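N-acetylglucosaminidase (Paenibacillus barengoltzii, PDB 6INX) probably cleaves between the two N-acetylglucosamines of the chitobiose core of N-linked glycans, as a family 18 glycoside hydrolase with a TIM-barrel fold. Local coordinates at residues D13-L24 / Q48-E59; G35-Q43 / G86-A94. One frame throughout, in Å; residues are numbered along the deposited sequence.

Contact 1: D13-L24 / Q48-E59; sequences DRHLPELTKEEL and QNLKLLPELKRE
D13 closes one end of this contact by holding two successive backbone amides of Q48 and N49 with its carboxylate. Its CG lies anti to the backbone N (chi1 164°), which sends both oxygens across: OD1 takes N49 N at 2.7 Å on the syn lone pair, while OD2 receives Q48 N at 2.6 Å from above the carboxylate plane. N49 can be traced outward from CB, which sits 3.4 Å from D13 OD1. Its CG runs by the P17 ring, and ND2 makes a nearly straight 2.8 Å bond (172°) to D13 O, with a water linking ND2 to R14 O. With an alanine at D13 the amides of Q48 and N49 would probably lose their carboxylate acceptor, leaving the 48-49 backbone less firmly held to segment 13-24. Further along, L56 is the centre of the apolar part: its CD1 meets L16 and L19, its CD2 meets L24 CD1 at 3.8 Å, each crossing at about a right angle. At the far end E59 OE2 and L19 O share a water. The buried D13 carboxylate thus probably fixes position and direction, while L16, L19 and L24, resting also on I30 and I32 of strand 29-38, supply apolar packing.

Contact 2: G35-Q43 / G86-A94; sequences GHVREDRIQ and GRQAMAESA
R41 and I42, on the return strand of a beta-hairpin closed by a type I' turn from R38 to R41, lie against helix 84-100 of the TIM barrel; the axes of strand 41-43 and helix segment 86-94 come within 6.4 Å at 36°. R41, extended from CG to NE, reaches across the helix, and A89 CB sits over one face of its guanidinium, 3.7 Å above the plane. The edge of the same group points at E92: NH1 and NH2 both grip OE1 end-on, at 3.0 and 3.1 Å, in a salt bridge whose carboxylate is turned 33° from the guanidinium. On the buried side M90, bent at chi2 and chi3, brings CE to V37 CG2 (3.8 Å) and I42 CG1, crossing both side chains at about a right angle, while F77 and A80 of helix 77-81 also pack on it. I42 CD1 reaches on to A94 CB. Between these two layers stands S93. With OG between its backbone N and carbonyl carbon (chi1 67°), the hydroxyl donates back to M90 O and accepts I42 N at 2.8 Å, using both its roles at once. One water then donates to I42 O and S93 O, bridging strand and helix.

Contacts 1 and 2 do not touch: their centres lie 25 Å apart and their nearest atoms about 7 Å. What joins them is the chain itself, for their segments alternate along it: 13-24, 35-43, 48-59, 86-94. Strand 29-38 connects the two directly, with I30 and I32 packing against leucines of contact 1 and its last residues forming the first arm of the hairpin in contact 2; the return strand 41-43 then leads on to helix 53-59. Their centres lie about 20 and 21 Å from the centre of the chain. Segment 13-24 follows the C-terminal end of barrel strand 6-12 and segment 35-43 includes that of strand 29-38, the side where family 18 enzymes carry the active site.

Contact 1: D13-L24 / Q48-E59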
# COMPACT_ATOMS: atom_id res chain seq x y z
N ASP A 13 28.24 0.79 14.70
CA ASP A 13 29.34 0.77 15.65
C ASP A 13 30.65 0.43 14.95
O ASP A 13 31.71 0.99 15.27
CB ASP A 13 29.04 -0.22 16.77
CG ASP A 13 30.26 -0.59 17.60
OD1 ASP A 13 30.84 0.29 18.26
OD2 ASP A 13 30.65 -1.78 17.57
N ARG A 14 30.59 -0.47 13.96
CA ARG A 14 31.77 -0.89 13.23
C ARG A 14 32.40 0.26 12.45
O ARG A 14 33.62 0.25 12.20
CB ARG A 14 31.39 -2.04 12.30
CG ARG A 14 32.45 -2.51 11.33
CD ARG A 14 31.91 -3.68 10.51
NE ARG A 14 31.31 -4.70 11.37
CZ ARG A 14 32.02 -5.57 12.09
NH1 ARG A 14 33.34 -5.55 12.07
NH2 ARG A 14 31.39 -6.47 12.84
N HIS A 15 31.62 1.28 12.09
CA HIS A 15 32.11 2.39 11.28
C HIS A 15 32.53 3.60 12.10
O HIS A 15 33.04 4.57 11.52
CB HIS A 15 31.07 2.81 10.23
CG HIS A 15 30.79 1.76 9.21
ND1 HIS A 15 29.57 1.63 8.59
CD2 HIS A 15 31.58 0.78 8.70
CE1 HIS A 15 29.61 0.62 7.74
NE2 HIS A 15 30.82 0.09 7.79
N LEU A 16 32.33 3.59 13.41
CA LEU A 16 32.74 4.72 14.25
C LEU A 16 34.19 5.14 14.05
O LEU A 16 34.44 6.35 13.95
CB LEU A 16 32.41 4.44 15.72
CG LEU A 16 30.93 4.47 16.10
CD1 LEU A 16 30.74 3.87 17.50
CD2 LEU A 16 30.37 5.89 16.03
N PRO A 17 35.17 4.24 13.98
CA PRO A 17 36.57 4.69 13.78
C PRO A 17 36.81 5.38 12.45
O PRO A 17 37.82 6.08 12.31
CB PRO A 17 37.39 3.40 13.90
CG PRO A 17 36.51 2.44 14.64
CD PRO A 17 35.11 2.78 14.21
N GLU A 18 35.93 5.21 11.47
CA GLU A 18 36.13 5.87 10.19
C GLU A 18 35.73 7.34 10.20
O GLU A 18 36.07 8.06 9.25
CB GLU A 18 35.37 5.12 9.09
CG GLU A 18 35.77 3.66 8.97
CD GLU A 18 34.80 2.85 8.15
OE1 GLU A 18 33.99 3.45 7.42
OE2 GLU A 18 34.84 1.60 8.23
N LEU A 19 35.05 7.81 11.24
CA LEU A 19 34.63 9.20 11.29
C LEU A 19 35.84 10.11 11.43
O LEU A 19 36.69 9.91 12.30
CB LEU A 19 33.67 9.42 12.46
CG LEU A 19 32.24 8.91 12.24
CD1 LEU A 19 31.54 8.72 13.58
CD2 LEU A 19 31.46 9.86 11.36
N THR A 20 35.92 11.12 10.56
CA THR A 20 36.98 12.12 10.59
C THR A 20 36.44 13.41 11.18
O THR A 20 35.23 13.63 11.26
CB THR A 20 37.49 12.38 9.17
OG1 THR A 20 36.46 13.01 8.40
CG2 THR A 20 37.90 11.08 8.51
N LYS A 21 37.36 14.29 11.59
CA LYS A 21 36.95 15.56 12.16
C LYS A 21 36.11 16.37 11.17
O LYS A 21 35.10 16.98 11.55
CB LYS A 21 38.16 16.37 12.63
CG LYS A 21 37.81 17.79 13.08
CD LYS A 21 38.53 18.19 14.35
CE LYS A 21 39.95 18.65 14.07
NZ LYS A 21 40.66 19.03 15.32
N GLU A 22 36.52 16.39 9.90
CA GLU A 22 35.78 17.16 8.90
C GLU A 22 34.34 16.65 8.76
O GLU A 22 33.41 17.45 8.65
CB GLU A 22 36.50 17.13 7.55
CG GLU A 22 35.56 17.30 6.36
CD GLU A 22 36.27 17.70 5.08
OE1 GLU A 22 37.46 17.34 4.92
OE2 GLU A 22 35.64 18.36 4.23
N GLU A 23 34.15 15.33 8.78
CA GLU A 23 32.80 14.77 8.71
C GLU A 23 32.02 15.07 9.98
O GLU A 23 30.82 15.40 9.92
CB GLU A 23 32.86 13.26 8.50
CG GLU A 23 33.49 12.82 7.18
CD GLU A 23 33.70 11.32 7.11
OE1 GLU A 23 33.92 10.69 8.17
OE2 GLU A 23 33.64 10.76 6.00
N LEU A 24 32.67 14.95 11.14
CA LEU A 24 31.98 15.17 12.41
C LEU A 24 31.44 16.59 12.51
O LEU A 24 30.38 16.81 13.10
CB LEU A 24 32.92 14.87 13.58
CG LEU A 24 33.30 13.39 13.74
CD1 LEU A 24 34.55 13.21 14.61
CD2 LEU A 24 32.14 12.60 14.32
N GLN A 48 31.50 -2.45 19.95
CA GLN A 48 32.94 -2.54 20.14
C GLN A 48 33.66 -1.20 20.29
O GLN A 48 34.72 -1.16 20.91
CB GLN A 48 33.58 -3.33 19.00
CG GLN A 48 33.39 -4.84 19.13
CD GLN A 48 33.47 -5.31 20.57
OE1 GLN A 48 32.47 -5.73 21.16
NE2 GLN A 48 34.66 -5.23 21.16
N ASN A 49 33.11 -0.11 19.75
CA ASN A 49 33.86 1.14 19.64
C ASN A 49 33.31 2.26 20.51
O ASN A 49 33.59 3.44 20.25
CB ASN A 49 33.95 1.57 18.18
CG ASN A 49 34.80 0.64 17.35
OD1 ASN A 49 35.94 0.34 17.70
ND2 ASN A 49 34.26 0.17 16.23
N LEU A 50 32.55 1.93 21.56
CA LEU A 50 31.92 2.97 22.37
C LEU A 50 32.93 3.78 23.17
O LEU A 50 32.60 4.90 23.60
CB LEU A 50 30.86 2.35 23.29
CG LEU A 50 29.70 1.62 22.61
CD1 LEU A 50 28.62 1.28 23.62
CD2 LEU A 50 29.12 2.43 21.45
N LYS A 51 34.14 3.26 23.37
CA LYS A 51 35.18 4.03 24.05
C LYS A 51 35.71 5.18 23.22
O LYS A 51 36.39 6.06 23.76
CB LYS A 51 36.35 3.12 24.45
CG LYS A 51 35.99 2.04 25.46
CD LYS A 51 35.20 2.60 26.63
CE LYS A 51 35.57 1.90 27.93
NZ LYS A 51 36.26 0.60 27.69
N LEU A 52 35.40 5.21 21.92
CA LEU A 52 35.81 6.30 21.04
C LEU A 52 34.96 7.55 21.20
O LEU A 52 35.35 8.61 20.70
CB LEU A 52 35.76 5.81 19.58
CG LEU A 52 36.36 6.68 18.48
CD1 LEU A 52 37.82 7.01 18.77
CD2 LEU A 52 36.22 6.00 17.12
N LEU A 53 33.82 7.47 21.89
CA LEU A 53 32.88 8.59 21.90
C LEU A 53 33.43 9.88 22.50
O LEU A 53 33.19 10.94 21.91
CB LEU A 53 31.55 8.17 22.53
CG LEU A 53 30.87 6.95 21.89
CD1 LEU A 53 29.49 6.78 22.52
CD2 LEU A 53 30.77 7.08 20.38
N PRO A 54 34.15 9.88 23.63
CA PRO A 54 34.70 11.15 24.13
C PRO A 54 35.55 11.89 23.11
O PRO A 54 35.48 13.12 23.04
CB PRO A 54 35.51 10.72 25.36
CG PRO A 54 34.78 9.50 25.86
CD PRO A 54 34.32 8.79 24.62
N GLU A 55 36.36 11.17 22.33
CA GLU A 55 37.19 11.85 21.33
C GLU A 55 36.34 12.43 20.21
O GLU A 55 36.64 13.51 19.70
CB GLU A 55 38.24 10.89 20.77
CG GLU A 55 39.02 11.44 19.57
CD GLU A 55 39.91 12.63 19.93
OE1 GLU A 55 39.45 13.79 19.79
OE2 GLU A 55 41.07 12.42 20.34
N LEU A 56 35.27 11.73 19.82
CA LEU A 56 34.38 12.29 18.80
C LEU A 56 33.73 13.57 19.30
O LEU A 56 33.61 14.55 18.56
CB LEU A 56 33.31 11.26 18.42
CG LEU A 56 33.80 9.92 17.87
CD1 LEU A 56 32.62 9.06 17.42
CD2 LEU A 56 34.80 10.10 16.73
N LYS A 57 33.31 13.58 20.57
CA LYS A 57 32.70 14.78 21.14
C LYS A 57 33.72 15.90 21.28
O LYS A 57 33.37 17.07 21.14
CB LYS A 57 32.09 14.46 22.50
CG LYS A 57 30.91 13.51 22.45
CD LYS A 57 30.25 13.43 23.82
CE LYS A 57 28.82 13.92 23.77
NZ LYS A 57 28.70 15.33 23.30
N ARG A 58 34.98 15.55 21.57
CA ARG A 58 36.02 16.57 21.63
C ARG A 58 36.23 17.23 20.27
O ARG A 58 36.43 18.44 20.18
CB ARG A 58 37.32 15.94 22.15
CG ARG A 58 38.47 16.92 22.36
CD ARG A 58 39.56 16.31 23.23
NE ARG A 58 39.06 15.99 24.57
CZ ARG A 58 39.01 16.85 25.58
NH1 ARG A 58 39.46 18.09 25.42
NH2 ARG A 58 38.52 16.48 26.75
N GLU A 59 36.15 16.44 19.19
CA GLU A 59 36.36 16.98 17.85
C GLU A 59 35.21 17.88 17.40
O GLU A 59 35.43 18.83 16.64
CB GLU A 59 36.57 15.84 16.85
CG GLU A 59 37.95 15.18 16.96
CD GLU A 59 38.06 13.92 16.13
OE1 GLU A 59 38.36 12.85 16.70
OE2 GLU A 59 37.85 13.99 14.90
O HOH W 1 35.72 -1.18 14.01
O HOH W 2 38.36 11.37 13.98

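Contact 2: G35-Q43 / G86-A94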
# COMPACT_ATOMS: atom_id res chain seq x y z
N GLY A 35 22.09 -0.91 19.53
CA GLY A 35 21.84 -1.73 20.70
C GLY A 35 20.69 -2.70 20.45
O GLY A 35 19.89 -2.53 19.53
N HIS A 36 20.63 -3.75 21.26
CA HIS A 36 19.58 -4.76 21.16
C HIS A 36 18.84 -4.87 22.49
O HIS A 36 19.28 -4.33 23.51
CB HIS A 36 20.16 -6.12 20.76
CG HIS A 36 20.93 -6.09 19.48
ND1 HIS A 36 22.00 -6.91 19.24
CD2 HIS A 36 20.78 -5.33 18.37
CE1 HIS A 36 22.48 -6.67 18.03
NE2 HIS A 36 21.76 -5.71 17.48
N VAL A 37 17.70 -5.56 22.47
CA VAL A 37 16.87 -5.77 23.66
C VAL A 37 16.94 -7.25 24.03
O VAL A 37 16.62 -8.12 23.21
CB VAL A 37 15.42 -5.33 23.43
CG1 VAL A 37 14.55 -5.72 24.64
CG2 VAL A 37 15.35 -3.83 23.18
N ARG A 38 17.35 -7.53 25.26
CA ARG A 38 17.30 -8.87 25.82
C ARG A 38 16.88 -8.75 27.27
O ARG A 38 17.36 -7.85 27.98
CB ARG A 38 18.68 -9.56 25.76
CG ARG A 38 19.20 -9.81 24.36
CD ARG A 38 20.38 -10.77 24.37
NE ARG A 38 21.62 -10.14 24.82
CZ ARG A 38 22.35 -9.31 24.07
NH1 ARG A 38 21.98 -9.00 22.84
NH2 ARG A 38 23.47 -8.79 24.57
N GLU A 39 15.99 -9.64 27.71
CA GLU A 39 15.50 -9.63 29.09
C GLU A 39 14.93 -8.26 29.46
O GLU A 39 15.13 -7.76 30.57
CB GLU A 39 16.58 -10.08 30.08
CG GLU A 39 17.16 -11.45 29.77
CD GLU A 39 18.28 -11.84 30.73
OE1 GLU A 39 17.98 -12.13 31.90
OE2 GLU A 39 19.45 -11.85 30.30
N ASP A 40 14.24 -7.65 28.50
CA ASP A 40 13.56 -6.37 28.67
C ASP A 40 14.53 -5.21 28.87
O ASP A 40 14.11 -4.13 29.30
CB ASP A 40 12.52 -6.38 29.81
CG ASP A 40 11.33 -7.31 29.54
OD1 ASP A 40 11.18 -7.83 28.41
OD2 ASP A 40 10.52 -7.51 30.47
N ARG A 41 15.81 -5.36 28.55
CA ARG A 41 16.80 -4.33 28.78
C ARG A 41 17.64 -4.07 27.53
O ARG A 41 17.97 -5.00 26.78
CB ARG A 41 17.71 -4.66 29.97
CG ARG A 41 16.96 -4.65 31.30
CD ARG A 41 17.85 -4.97 32.51
NE ARG A 41 17.00 -5.11 33.70
CZ ARG A 41 16.75 -4.13 34.57
NH1 ARG A 41 17.31 -2.94 34.42
NH2 ARG A 41 15.93 -4.36 35.59
N ILE A 42 18.00 -2.80 27.33
CA ILE A 42 18.93 -2.42 26.27
C ILE A 42 20.29 -3.03 26.55
O ILE A 42 20.85 -2.87 27.65
CB ILE A 42 19.01 -0.89 26.18
CG1 ILE A 42 17.67 -0.32 25.72
CG2 ILE A 42 20.11 -0.47 25.21
CD1 ILE A 42 17.55 1.19 25.91
N GLN A 43 20.85 -3.71 25.55
CA GLN A 43 22.13 -4.38 25.65
C GLN A 43 23.15 -3.67 24.77
O GLN A 43 22.87 -3.40 23.60
CB GLN A 43 22.00 -5.83 25.19
CG GLN A 43 20.97 -6.66 25.95
CD GLN A 43 21.30 -6.80 27.42
OE1 GLN A 43 22.46 -6.78 27.82
NE2 GLN A 43 20.26 -6.93 28.24
N GLY A 86 8.73 -4.47 32.49
CA GLY A 86 9.56 -4.38 31.30
C GLY A 86 9.79 -2.95 30.84
O GLY A 86 10.87 -2.62 30.35
N ARG A 87 8.77 -2.09 30.99
CA ARG A 87 8.95 -0.68 30.66
C ARG A 87 9.95 -0.02 31.60
O ARG A 87 10.80 0.76 31.16
CB ARG A 87 7.61 0.05 30.66
CG ARG A 87 6.67 -0.45 29.57
CD ARG A 87 5.37 0.34 29.52
NE ARG A 87 4.54 0.22 30.72
CZ ARG A 87 3.52 -0.62 30.87
NH1 ARG A 87 3.19 -1.48 29.91
NH2 ARG A 87 2.82 -0.60 32.00
N GLN A 88 9.87 -0.34 32.89
CA GLN A 88 10.86 0.17 33.84
C GLN A 88 12.26 -0.37 33.53
O GLN A 88 13.26 0.34 33.68
CB GLN A 88 10.47 -0.18 35.27
CG GLN A 88 9.19 0.48 35.78
CD GLN A 88 9.33 1.98 35.95
OE1 GLN A 88 10.44 2.50 36.12
NE2 GLN A 88 8.20 2.68 35.92
N ALA A 89 12.35 -1.65 33.14
CA ALA A 89 13.66 -2.22 32.82
C ALA A 89 14.28 -1.52 31.62
O ALA A 89 15.49 -1.24 31.62
CB ALA A 89 13.53 -3.72 32.56
N MET A 90 13.49 -1.24 30.58
CA MET A 90 14.00 -0.51 29.43
C MET A 90 14.48 0.87 29.84
O MET A 90 15.54 1.33 29.39
CB MET A 90 12.91 -0.36 28.37
CG MET A 90 12.61 -1.65 27.61
SD MET A 90 13.95 -2.19 26.55
CE MET A 90 13.79 -1.04 25.18
N ALA A 91 13.71 1.55 30.69
CA ALA A 91 14.10 2.88 31.14
C ALA A 91 15.38 2.83 31.94
O ALA A 91 16.29 3.65 31.74
CB ALA A 91 12.96 3.48 31.97
N GLU A 92 15.48 1.87 32.87
CA GLU A 92 16.71 1.73 33.65
C GLU A 92 17.91 1.46 32.75
O GLU A 92 19.01 1.98 33.00
CB GLU A 92 16.54 0.60 34.68
CG GLU A 92 15.53 0.93 35.75
CD GLU A 92 15.06 -0.30 36.50
OE1 GLU A 92 15.65 -1.37 36.30
OE2 GLU A 92 14.08 -0.21 37.27
N SER A 93 17.73 0.63 31.71
CA SER A 93 18.86 0.28 30.86
C SER A 93 19.26 1.44 29.95
O SER A 93 20.42 1.53 29.54
CB SER A 93 18.53 -0.98 30.06
OG SER A 93 17.50 -0.74 29.11
N ALA A 94 18.32 2.33 29.64
CA ALA A 94 18.68 3.54 28.91
C ALA A 94 19.54 4.44 29.78
O ALA A 94 20.54 5.01 29.31
CB ALA A 94 17.41 4.29 28.48
O HOH W 3 22.38 -0.51 28.75